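Conserved hypothetical protein (Sulfolobus solfataricus, PDB 2FNA) is an archaeal AAA+ ATPase that binds ADP and magnesium and probably hydrolyses ATP, though its cellular role is not established. Local coordinates at residues A[346-349]-A[350-354]. Residues are numbered along the deposited sequence; the frame is centred on the assembly and turned at random.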
ATOM      1  N   CYS A 346       1.709   8.576  18.565  1.00 41.16           N
ATOM      2  CA  CYS A 346       1.583   7.153  18.833  1.00 41.71           C
ATOM      3  C   CYS A 346       1.983   6.353  17.617  1.00 38.80           C
ATOM      4  O   CYS A 346       1.703   6.788  16.496  1.00 35.50           O
ATOM      5  CB  CYS A 346       0.136   6.795  19.166  1.00 45.02           C
ATOM      6  SG  CYS A 346      -0.578   7.776  20.527  1.00 54.55           S
ATOM      7  N   PRO A 347       2.600   5.163  17.832  1.00 35.72           N
ATOM      8  CA  PRO A 347       2.806   4.241  16.721  1.00 34.50           C
ATOM      9  C   PRO A 347       1.470   3.979  16.081  1.00 34.39           C
ATOM     10  O   PRO A 347       0.465   3.986  16.774  1.00 34.61           O
ATOM     11  CB  PRO A 347       3.356   2.997  17.410  1.00 33.96           C
ATOM     12  CG  PRO A 347       4.085   3.556  18.606  1.00 37.58           C
ATOM     13  CD  PRO A 347       3.125   4.592  19.084  1.00 36.85           C
ATOM     14  N   SER A 348       1.455   3.791  14.768  1.00 35.60           N
ATOM     15  CA  SER A 348       0.216   3.743  14.039  1.00 34.19           C
ATOM     16  C   SER A 348      -0.600   2.449  14.263  1.00 35.56           C
ATOM     17  O   SER A 348      -1.757   2.377  13.891  1.00 38.84           O
ATOM     18  CB  SER A 348       0.534   3.978  12.573  1.00 34.39           C
ATOM     19  OG  SER A 348       1.448   2.995  12.121  1.00 41.85           O
ATOM     20  N   GLU A 349       0.014   1.420  14.840  1.00 37.84           N
ATOM     21  CA  GLU A 349      -0.703   0.229  15.314  1.00 36.50           C
ATOM     22  C   GLU A 349       0.112  -0.488  16.434  1.00 34.43           C
ATOM     23  O   GLU A 349       1.305  -0.276  16.566  1.00 33.40           O
ATOM     24  CB  GLU A 349      -1.046  -0.707  14.139  1.00 37.30           C
ATOM     25  CG  GLU A 349       0.130  -1.353  13.436  1.00 38.60           C
ATOM     26  CD  GLU A 349       0.454  -2.776  13.920  1.00 38.04           C
ATOM     27  OE1 GLU A 349      -0.260  -3.343  14.806  1.00 38.09           O
ATOM     28  OE2 GLU A 349       1.444  -3.316  13.402  1.00 34.87           O
ATOM     29  N   PRO A 350      -0.551  -1.304  17.263  1.00 33.56           N
ATOM     30  CA  PRO A 350       0.031  -1.866  18.473  1.00 34.20           C
ATOM     31  C   PRO A 350       1.309  -2.658  18.292  1.00 31.94           C
ATOM     32  O   PRO A 350       2.176  -2.623  19.147  1.00 32.76           O
ATOM     33  CB  PRO A 350      -1.053  -2.818  18.948  1.00 36.58           C
ATOM     34  CG  PRO A 350      -2.285  -2.237  18.421  1.00 36.07           C
ATOM     35  CD  PRO A 350      -1.960  -1.692  17.126  1.00 36.25           C
ATOM     36  N   LEU A 351       1.444  -3.390  17.209  1.00 30.03           N
ATOM     37  CA  LEU A 351       2.660  -4.168  17.070  1.00 29.90           C
ATOM     38  C   LEU A 351       3.889  -3.352  16.642  1.00 31.85           C
ATOM     39  O   LEU A 351       5.035  -3.795  16.810  1.00 30.10           O
ATOM     40  CB  LEU A 351       2.404  -5.358  16.165  1.00 30.57           C
ATOM     41  CG  LEU A 351       1.338  -6.329  16.632  1.00 32.95           C
ATOM     42  CD1 LEU A 351       1.534  -7.684  15.966  1.00 39.37           C
ATOM     43  CD2 LEU A 351       1.294  -6.469  18.176  1.00 34.91           C
ATOM     44  N   ILE A 352       3.672  -2.147  16.122  1.00 33.19           N
ATOM     45  CA  ILE A 352       4.785  -1.211  15.950  1.00 32.63           C
ATOM     46  C   ILE A 352       5.286  -0.710  17.324  1.00 34.83           C
ATOM     47  O   ILE A 352       6.487  -0.555  17.531  1.00 35.70           O
ATOM     48  CB  ILE A 352       4.411  -0.027  15.076  1.00 32.19           C
ATOM     49  CG1 ILE A 352       4.042  -0.502  13.685  1.00 32.70           C
ATOM     50  CG2 ILE A 352       5.582   0.939  14.985  1.00 28.81           C
ATOM     51  CD1 ILE A 352       3.636   0.592  12.774  1.00 38.05           C
ATOM     52  N   SER A 353       4.373  -0.468  18.261  1.00 35.63           N
ATOM     53  CA  SER A 353       4.789  -0.184  19.645  1.00 38.52           C
ATOM     54  C   SER A 353       5.622  -1.332  20.148  1.00 38.49           C
ATOM     55  O   SER A 353       6.710  -1.138  20.649  1.00 38.78           O
ATOM     56  CB  SER A 353       3.582  -0.019  20.569  1.00 38.82           C
ATOM     57  OG  SER A 353       2.652   0.849  19.960  1.00 43.84           O
ATOM     58  N   LEU A 354       5.091  -2.541  20.000  1.00 38.65           N
ATOM     59  CA  LEU A 354       5.763  -3.712  20.503  1.00 39.60           C
ATOM     60  C   LEU A 354       7.163  -3.848  19.917  1.00 38.64           C
ATOM     61  O   LEU A 354       8.096  -4.131  20.645  1.00 37.77           O
ATOM     62  CB  LEU A 354       4.961  -4.967  20.186  1.00 40.05           C
ATOM     63  CG  LEU A 354       5.493  -6.237  20.824  1.00 43.84           C
ATOM     64  CD1 LEU A 354       5.093  -6.247  22.285  1.00 46.42           C
ATOM     65  CD2 LEU A 354       4.983  -7.478  20.093  1.00 45.51           C
TER
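Glu349 caps the helix that starts at Pro350, in a local strand-to-helix turn where the chain leaves the hairpin of strands 338-340 and 345-347 for its C-terminal helix. The carboxylate reaches forward to the start of the helix: with chi1 at 66° CG sits between the backbone N and the carbonyl carbon, and a bend at chi2 brings OE1 to Leu351 N at 2.9 Å. That bond is nearly straight (165° at the hydrogen), yet the N-H meets OE1 from well above the carboxylate plane. OE2 takes a hydrogen bond from Trp245 NE1, so both oxygens are held and the group's rotation is fixed. Cutting Glu349 back to an alanine would probably leave the Leu351 amide without its cap and Trp245 NE1 without this acceptor. The backbone adds a weak bond from Ile352 N to Glu349 O.

Ile352 packs back on the strand end, CG2 lying 3.9 Å from Pro347 CB, while its CD1 merely touches Ser348 OG, whose hydroxyl is hydrogen-bonded to Ser336 O. Pro347 CG also rests against Ser353 OG at 3.3 Å. Leu351 packs against helix 259-282. This is a side-chain N-cap with proline at the first helical position, just after the wing strands of a probable winged helix-turn-helix domain.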